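PDB 3L9F: transcription regulator PadR N-terminal domain-containing protein from Streptococcus mutans, which is probably a PadR-family transcriptional regulator that binds DNA through a winged helix-turn-helix domain and pairs as a two-chain assembly. Local coordinates for residues K38-G52 and K100-L113. Residues are numbered along the deposited sequence; the frame is centred on the assembly and turned at random.
Sequences KDIILGILSKKERSG and KNIYAITESGKKEL
Leu42 is the main bump on helix 38-44, pressed against the 109-113 side of helix 107-113 in the winged-helix domain expected of a PadR regulator. With CG anti to the carbonyl carbon (chi1 -76°), its isobutyl group aims at the second helix: CD1 settles against Gly109 O and Glu112 CG, the latter at 3.7 Å, while CD2 meets CD1 of Ile105. Gly109, lacking a side chain, gives way to Ile105 CG1, which also packs on Leu42 CD2. In return, Leu113 rests on the Gly43-Ser46 backbone, CD1 by Gly43 N and CD2 by Leu42 O and tight against Ser46 CB at 3.5 Å. Lys38, bent in mid-chain, reaches across to Glu112 in a salt bridge, NZ 2.6 Å from OE2, syn and 22° out of the carboxylate plane. Leu45 lays CD1 against Tyr103 CB. Strand 50-51 pairs antiparallel with 100-105, whose far side pairs with 87-92 in the wing hairpin. Arg50 and Tyr103 exchange two backbone bonds; Gly52 N adds another to Asn101 O and touches the Tyr103 ring edge. Ile102 CD1 abuts Ser51 CB, and the Glu49 carboxylate end rests on Ala104 CB. Between Leu45 and strand 100-105, one water donates to Leu45 O and accepts from Ile105 N, each at 2.7 Å.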
ATOM      1  N   LYS A  38      10.797  -1.315  10.729  1.00 20.10           N
ATOM      2  CA  LYS A  38      11.357  -1.528  12.059  1.00 20.49           C
ATOM      3  C   LYS A  38      10.283  -1.909  13.075  1.00 23.51           C
ATOM      4  O   LYS A  38      10.526  -2.716  13.968  1.00 17.13           O
ATOM      5  CB  LYS A  38      12.119  -0.286  12.541  1.00 27.30           C
ATOM      6  CG  LYS A  38      11.248   0.953  12.685  1.00 34.26           C
ATOM      7  CD  LYS A  38      11.447   1.646  14.026  1.00 44.38           C
ATOM      8  CE  LYS A  38      12.819   2.288  14.116  1.00 54.27           C
ATOM      9  NZ  LYS A  38      12.866   3.332  15.179  1.00 59.69           N
ATOM     10  N   ASP A  39       9.093  -1.331  12.936  1.00 19.80           N
ATOM     11  CA  ASP A  39       8.040  -1.556  13.917  1.00 20.19           C
ATOM     12  C   ASP A  39       7.426  -2.940  13.745  1.00 14.23           C
ATOM     13  O   ASP A  39       7.121  -3.624  14.726  1.00 18.06           O
ATOM     14  CB  ASP A  39       6.961  -0.476  13.811  1.00 28.90           C
ATOM     15  CG  ASP A  39       7.540   0.927  13.883  1.00 33.15           C
ATOM     16  OD1 ASP A  39       8.164   1.252  14.914  1.00 29.54           O
ATOM     17  OD2 ASP A  39       7.375   1.692  12.907  1.00 36.41           O
ATOM     18  N   ILE A  40       7.229  -3.355  12.506  1.00 13.99           N
ATOM     19  CA  ILE A  40       6.644  -4.670  12.310  1.00 15.36           C
ATOM     20  C   ILE A  40       7.655  -5.762  12.683  1.00 15.39           C
ATOM     21  O   ILE A  40       7.272  -6.831  13.177  1.00 16.64           O
ATOM     22  CB  ILE A  40       6.107  -4.858  10.892  1.00 18.36           C
ATOM     23  CG1 ILE A  40       5.356  -6.189  10.793  1.00 16.20           C
ATOM     24  CG2 ILE A  40       7.233  -4.775   9.897  1.00 21.03           C
ATOM     25  CD1 ILE A  40       4.414  -6.250   9.622  1.00 25.31           C
ATOM     26  N   ILE A  41       8.943  -5.489  12.487  1.00 11.65           N
ATOM     27  CA  ILE A  41       9.956  -6.467  12.870  1.00 11.26           C
ATOM     28  C   ILE A  41      10.029  -6.609  14.383  1.00 15.54           C
ATOM     29  O   ILE A  41      10.123  -7.720  14.899  1.00 15.16           O
ATOM     30  CB  ILE A  41      11.342  -6.156  12.254  1.00 19.64           C
ATOM     31  CG1 ILE A  41      11.311  -6.453  10.752  1.00 20.43           C
ATOM     32  CG2 ILE A  41      12.433  -6.991  12.929  1.00 16.44           C
ATOM     33  CD1 ILE A  41      12.418  -5.792   9.973  1.00 22.58           C
ATOM     34  N   LEU A  42       9.971  -5.492  15.104  1.00 11.77           N
ATOM     35  CA  LEU A  42       9.932  -5.577  16.561  1.00 11.53           C
ATOM     36  C   LEU A  42       8.703  -6.347  17.007  1.00 14.21           C
ATOM     37  O   LEU A  42       8.764  -7.119  17.968  1.00 12.33           O
ATOM     38  CB  LEU A  42       9.926  -4.191  17.197  1.00 13.87           C
ATOM     39  CG  LEU A  42      11.289  -3.521  17.169  1.00 10.90           C
ATOM     40  CD1 LEU A  42      11.167  -2.109  17.749  1.00 12.36           C
ATOM     41  CD2 LEU A  42      12.274  -4.367  17.964  1.00 12.43           C
ATOM     42  N   GLY A  43       7.589  -6.124  16.319  1.00 12.81           N
ATOM     43  CA  GLY A  43       6.383  -6.896  16.577  1.00 12.35           C
ATOM     44  C   GLY A  43       6.601  -8.393  16.410  1.00 12.39           C
ATOM     45  O   GLY A  43       6.207  -9.196  17.273  1.00 10.96           O
ATOM     46  N   ILE A  44       7.230  -8.774  15.300  1.00 10.42           N
ATOM     47  CA  ILE A  44       7.517 -10.179  15.029  1.00 11.42           C
ATOM     48  C   ILE A  44       8.423 -10.770  16.099  1.00 13.44           C
ATOM     49  O   ILE A  44       8.241 -11.916  16.513  1.00 14.05           O
ATOM     50  CB  ILE A  44       8.171 -10.355  13.650  1.00 13.59           C
ATOM     51  CG1 ILE A  44       7.141 -10.123  12.551  1.00 13.07           C
ATOM     52  CG2 ILE A  44       8.781 -11.737  13.515  1.00 11.04           C
ATOM     53  CD1 ILE A  44       7.736 -10.000  11.189  1.00 10.36           C
ATOM     54  N   LEU A  45       9.378  -9.971  16.570  1.00 11.83           N
ATOM     55  CA  LEU A  45      10.324 -10.434  17.584  1.00 14.01           C
ATOM     56  C   LEU A  45       9.828 -10.242  19.018  1.00 17.57           C
ATOM     57  O   LEU A  45      10.546 -10.545  19.965  1.00 17.49           O
ATOM     58  CB  LEU A  45      11.677  -9.740  17.404  1.00 13.99           C
ATOM     59  CG  LEU A  45      12.420 -10.125  16.130  1.00 12.66           C
ATOM     60  CD1 LEU A  45      13.682  -9.289  15.971  1.00 10.57           C
ATOM     61  CD2 LEU A  45      12.759 -11.615  16.175  1.00 14.43           C
ATOM     62  N   SER A  46       8.608  -9.756  19.208  1.00 14.25           N
ATOM     63  CA  SER A  46       8.171  -9.491  20.579  1.00 13.16           C
ATOM     64  C   SER A  46       8.112 -10.757  21.429  1.00 18.66           C
ATOM     65  O   SER A  46       8.518 -10.744  22.588  1.00 20.76           O
ATOM     66  CB  SER A  46       6.828  -8.749  20.627  1.00 16.63           C
ATOM     67  OG  SER A  46       5.798  -9.522  20.043  1.00 27.23           O
ATOM     68  N   LYS A  47       7.611 -11.846  20.850  1.00 19.92           N
ATOM     69  CA  LYS A  47       7.329 -13.061  21.618  1.00 24.21           C
ATOM     70  C   LYS A  47       8.376 -14.173  21.506  1.00 24.12           C
ATOM     71  O   LYS A  47       8.400 -15.077  22.343  1.00 27.88           O
ATOM     72  CB  LYS A  47       5.963 -13.634  21.231  1.00 28.04           C
ATOM     73  CG  LYS A  47       4.772 -12.788  21.639  1.00 34.62           C
ATOM     74  CD  LYS A  47       3.486 -13.449  21.160  1.00 41.04           C
ATOM     75  CE  LYS A  47       2.264 -12.582  21.415  1.00 53.37           C
ATOM     76  NZ  LYS A  47       1.014 -13.250  20.951  1.00 50.91           N
ATOM     77  N   LYS A  48       9.232 -14.119  20.491  1.00 11.90           N
ATOM     78  CA  LYS A  48      10.143 -15.228  20.210  1.00 11.55           C
ATOM     79  C   LYS A  48      11.457 -14.749  19.582  1.00 13.03           C
ATOM     80  O   LYS A  48      11.451 -13.819  18.763  1.00 13.92           O
ATOM     81  CB  LYS A  48       9.485 -16.203  19.221  1.00 17.33           C
ATOM     82  CG  LYS A  48       8.203 -16.903  19.685  1.00 18.05           C
ATOM     83  CD  LYS A  48       8.528 -17.981  20.699  1.00 19.14           C
ATOM     84  CE  LYS A  48       7.384 -18.958  20.875  1.00 18.11           C
ATOM     85  NZ  LYS A  48       7.779 -20.054  21.802  1.00 18.19           N
ATOM     86  N   GLU A  49      12.574 -15.380  19.957  1.00 13.01           N
ATOM     87  CA  GLU A  49      13.812 -15.262  19.180  1.00 12.76           C
ATOM     88  C   GLU A  49      13.588 -16.004  17.869  1.00 11.99           C
ATOM     89  O   GLU A  49      13.041 -17.113  17.855  1.00 13.16           O
ATOM     90  CB  GLU A  49      15.007 -15.883  19.921  1.00 14.28           C
ATOM     91  CG  GLU A  49      15.278 -15.282  21.294  1.00 15.35           C
ATOM     92  CD  GLU A  49      16.684 -15.588  21.812  1.00 20.15           C
ATOM     93  OE1 GLU A  49      17.501 -16.177  21.065  1.00 16.52           O
ATOM     94  OE2 GLU A  49      16.978 -15.222  22.967  1.00 21.14           O
ATOM     95  N   ARG A  50      13.977 -15.393  16.757  1.00  9.62           N
ATOM     96  CA  ARG A  50      13.729 -15.996  15.454  1.00 10.24           C
ATOM     97  C   ARG A  50      14.924 -15.830  14.523  1.00 11.90           C
ATOM     98  O   ARG A  50      15.590 -14.806  14.547  1.00  9.59           O
ATOM     99  CB  ARG A  50      12.508 -15.361  14.795  1.00 11.48           C
ATOM    100  CG  ARG A  50      11.259 -15.297  15.672  1.00 11.05           C
ATOM    101  CD  ARG A  50      10.067 -14.873  14.825  1.00 12.52           C
ATOM    102  NE  ARG A  50       8.913 -14.472  15.621  1.00 11.29           N
ATOM    103  CZ  ARG A  50       7.960 -15.299  16.033  1.00 14.68           C
ATOM    104  NH1 ARG A  50       8.027 -16.596  15.755  1.00  8.73           N
ATOM    105  NH2 ARG A  50       6.939 -14.823  16.731  1.00 15.61           N
ATOM    106  N   SER A  51      15.187 -16.840  13.705  1.00  9.45           N
ATOM    107  CA  SER A  51      16.186 -16.720  12.650  1.00 12.64           C
ATOM    108  C   SER A  51      15.724 -15.719  11.589  1.00 11.33           C
ATOM    109  O   SER A  51      14.533 -15.442  11.455  1.00 11.63           O
ATOM    110  CB  SER A  51      16.405 -18.063  11.968  1.00 10.68           C
ATOM    111  OG  SER A  51      15.245 -18.444  11.232  1.00  9.38           O
ATOM    112  N   GLY A  52      16.667 -15.199  10.817  1.00 11.38           N
ATOM    113  CA  GLY A  52      16.318 -14.379   9.662  1.00 10.69           C
ATOM    114  C   GLY A  52      15.374 -15.104   8.716  1.00 15.30           C
ATOM    115  O   GLY A  52      14.446 -14.498   8.160  1.00 11.66           O
ATOM    116  N   LYS A 100      23.499 -19.313  10.164  1.00 12.26           N
ATOM    117  CA  LYS A 100      22.112 -18.960  10.455  1.00 15.92           C
ATOM    118  C   LYS A 100      22.134 -17.797  11.445  1.00 17.11           C
ATOM    119  O   LYS A 100      22.835 -17.862  12.450  1.00 16.87           O
ATOM    120  CB  LYS A 100      21.425 -20.180  11.086  1.00 14.72           C
ATOM    121  CG  LYS A 100      19.963 -20.003  11.428  1.00 21.59           C
ATOM    122  CD  LYS A 100      19.349 -21.329  11.873  1.00 20.71           C
ATOM    123  CE  LYS A 100      20.187 -22.000  12.947  1.00 26.88           C
ATOM    124  NZ  LYS A 100      19.652 -23.336  13.314  1.00 31.82           N
ATOM    125  N   ASN A 101      21.388 -16.733  11.172  1.00 12.66           N
ATOM    126  CA  ASN A 101      21.328 -15.615  12.111  1.00 15.09           C
ATOM    127  C   ASN A 101      20.089 -15.673  12.985  1.00 11.16           C
ATOM    128  O   ASN A 101      18.978 -15.765  12.483  1.00 12.62           O
ATOM    129  CB  ASN A 101      21.383 -14.291  11.366  1.00 15.15           C
ATOM    130  CG  ASN A 101      22.622 -14.174  10.514  1.00 23.38           C
ATOM    131  OD1 ASN A 101      23.686 -14.662  10.891  1.00 21.30           O
ATOM    132  ND2 ASN A 101      22.491 -13.542   9.354  1.00 26.07           N
ATOM    133  N   ILE A 102      20.286 -15.647  14.295  1.00 10.07           N
ATOM    134  CA  ILE A 102      19.163 -15.655  15.218  1.00 10.02           C
ATOM    135  C   ILE A 102      19.024 -14.276  15.862  1.00 13.42           C
ATOM    136  O   ILE A 102      19.986 -13.749  16.421  1.00 13.62           O
ATOM    137  CB  ILE A 102      19.355 -16.719  16.327  1.00 11.21           C
ATOM    138  CG1 ILE A 102      19.648 -18.093  15.725  1.00 15.64           C
ATOM    139  CG2 ILE A 102      18.147 -16.750  17.266  1.00 14.18           C
ATOM    140  CD1 ILE A 102      18.636 -18.559  14.729  1.00 17.81           C
ATOM    141  N   TYR A 103      17.827 -13.696  15.788  1.00 11.59           N
ATOM    142  CA  TYR A 103      17.583 -12.356  16.334  1.00 10.83           C
ATOM    143  C   TYR A 103      16.696 -12.394  17.564  1.00 13.55           C
ATOM    144  O   TYR A 103      15.738 -13.170  17.619  1.00 12.68           O
ATOM    145  CB  TYR A 103      16.940 -11.467  15.265  1.00 11.01           C
ATOM    146  CG  TYR A 103      17.784 -11.352  14.024  1.00 11.89           C
ATOM    147  CD1 TYR A 103      18.752 -10.362  13.917  1.00 14.50           C
ATOM    148  CD2 TYR A 103      17.633 -12.240  12.968  1.00 12.64           C
ATOM    149  CE1 TYR A 103      19.540 -10.248  12.793  1.00 13.84           C
ATOM    150  CE2 TYR A 103      18.419 -12.132  11.830  1.00 13.24           C
ATOM    151  CZ  TYR A 103      19.374 -11.128  11.750  1.00 15.86           C
ATOM    152  OH  TYR A 103      20.168 -11.004  10.627  1.00 11.54           O
ATOM    153  N   ALA A 104      17.008 -11.546  18.543  1.00  9.58           N
ATOM    154  CA  ALA A 104      16.235 -11.493  19.769  1.00 10.35           C
ATOM    155  C   ALA A 104      15.971 -10.045  20.152  1.00 15.76           C
ATOM    156  O   ALA A 104      16.866  -9.209  20.089  1.00 15.59           O
ATOM    157  CB  ALA A 104      16.970 -12.213  20.900  1.00 13.08           C
ATOM    158  N   ILE A 105      14.746  -9.743  20.553  1.00 13.47           N
ATOM    159  CA  ILE A 105      14.443  -8.393  21.012  1.00 11.97           C
ATOM    160  C   ILE A 105      15.174  -8.117  22.333  1.00 14.40           C
ATOM    161  O   ILE A 105      15.435  -9.041  23.117  1.00 15.37           O
ATOM    162  CB  ILE A 105      12.922  -8.201  21.185  1.00 17.85           C
ATOM    163  CG1 ILE A 105      12.551  -6.712  21.156  1.00 13.46           C
ATOM    164  CG2 ILE A 105      12.420  -8.894  22.458  1.00 13.84           C
ATOM    165  CD1 ILE A 105      11.056  -6.462  21.005  1.00 15.08           C
ATOM    166  N   THR A 106      15.531  -6.854  22.562  1.00 14.27           N
ATOM    167  CA  THR A 106      16.131  -6.433  23.828  1.00 15.46           C
ATOM    168  C   THR A 106      15.105  -5.660  24.647  1.00 22.78           C
ATOM    169  O   THR A 106      14.031  -5.333  24.153  1.00 18.35           O
ATOM    170  CB  THR A 106      17.316  -5.488  23.603  1.00 16.45           C
ATOM    171  OG1 THR A 106      16.833  -4.258  23.046  1.00 20.16           O
ATOM    172  CG2 THR A 106      18.333  -6.104  22.651  1.00 15.40           C
ATOM    173  N   GLU A 107      15.445  -5.352  25.897  1.00 20.32           N
ATOM    174  CA  GLU A 107      14.563  -4.546  26.735  1.00 22.44           C
ATOM    175  C   GLU A 107      14.180  -3.238  26.059  1.00 20.49           C
ATOM    176  O   GLU A 107      13.007  -2.871  26.025  1.00 24.67           O
ATOM    177  CB  GLU A 107      15.210  -4.262  28.095  1.00 27.38           C
ATOM    178  CG  GLU A 107      15.113  -5.432  29.051  1.00 30.37           C
ATOM    179  CD  GLU A 107      13.690  -5.945  29.183  1.00 42.82           C
ATOM    180  OE1 GLU A 107      12.786  -5.119  29.441  1.00 33.97           O
ATOM    181  OE2 GLU A 107      13.478  -7.169  29.026  1.00 41.74           O
ATOM    182  N   SER A 108      15.167  -2.534  25.519  1.00 20.90           N
ATOM    183  CA  SER A 108      14.887  -1.278  24.842  1.00 19.95           C
ATOM    184  C   SER A 108      14.010  -1.516  23.623  1.00 22.02           C
ATOM    185  O   SER A 108      13.169  -0.689  23.294  1.00 18.63           O
ATOM    186  CB  SER A 108      16.170  -0.557  24.437  1.00 21.66           C
ATOM    187  OG  SER A 108      16.980  -1.380  23.620  1.00 31.00           O
ATOM    188  N   GLY A 109      14.213  -2.644  22.944  1.00 17.08           N
ATOM    189  CA  GLY A 109      13.378  -2.981  21.807  1.00 16.63           C
ATOM    190  C   GLY A 109      11.928  -3.170  22.218  1.00 12.87           C
ATOM    191  O   GLY A 109      11.021  -2.742  21.510  1.00 17.41           O
ATOM    192  N   LYS A 110      11.704  -3.819  23.358  1.00 13.82           N
ATOM    193  CA  LYS A 110      10.352  -4.029  23.860  1.00 14.29           C
ATOM    194  C   LYS A 110       9.727  -2.683  24.208  1.00 23.22           C
ATOM    195  O   LYS A 110       8.552  -2.449  23.932  1.00 21.60           O
ATOM    196  CB  LYS A 110      10.354  -4.926  25.102  1.00 15.55           C
ATOM    197  CG  LYS A 110      10.615  -6.402  24.845  1.00 16.40           C
ATOM    198  CD  LYS A 110      10.833  -7.132  26.175  1.00 24.06           C
ATOM    199  CE  LYS A 110      11.011  -8.634  26.001  1.00 34.18           C
ATOM    200  NZ  LYS A 110      11.416  -9.271  27.293  1.00 41.10           N
ATOM    201  N   LYS A 111      10.525  -1.805  24.816  1.00 17.12           N
ATOM    202  CA  LYS A 111      10.088  -0.444  25.138  1.00 20.02           C
ATOM    203  C   LYS A 111       9.629   0.294  23.886  1.00 19.22           C
ATOM    204  O   LYS A 111       8.603   0.980  23.896  1.00 22.97           O
ATOM    205  CB  LYS A 111      11.217   0.350  25.815  1.00 22.22           C
ATOM    206  CG  LYS A 111      10.833   1.774  26.218  1.00 26.27           C
ATOM    207  N   GLU A 112      10.395   0.153  22.811  1.00 19.78           N
ATOM    208  CA  GLU A 112      10.099   0.860  21.575  1.00 19.49           C
ATOM    209  C   GLU A 112       8.811   0.358  20.944  1.00 20.37           C
ATOM    210  O   GLU A 112       8.030   1.136  20.397  1.00 17.24           O
ATOM    211  CB  GLU A 112      11.249   0.720  20.586  1.00 20.61           C
ATOM    212  CG  GLU A 112      10.940   1.291  19.219  1.00 25.68           C
ATOM    213  CD  GLU A 112      12.165   1.862  18.531  1.00 46.34           C
ATOM    214  OE1 GLU A 112      13.094   2.302  19.242  1.00 49.61           O
ATOM    215  OE2 GLU A 112      12.190   1.884  17.280  1.00 48.83           O
ATOM    216  N   LEU A 113       8.607  -0.952  21.001  1.00 18.28           N
ATOM    217  CA  LEU A 113       7.380  -1.551  20.501  1.00 17.12           C
ATOM    218  C   LEU A 113       6.192  -1.049  21.313  1.00 16.64           C
ATOM    219  O   LEU A 113       5.190  -0.609  20.754  1.00 20.87           O
ATOM    220  CB  LEU A 113       7.474  -3.076  20.589  1.00 14.22           C
ATOM    221  CG  LEU A 113       6.249  -3.820  20.073  1.00 16.69           C
ATOM    222  CD1 LEU A 113       5.982  -3.440  18.612  1.00 16.53           C
ATOM    223  CD2 LEU A 113       6.439  -5.333  20.233  1.00 17.14           C
TER
HETATM  224  O   HOH W   1      12.895 -11.766  20.500  1.00 15.88           O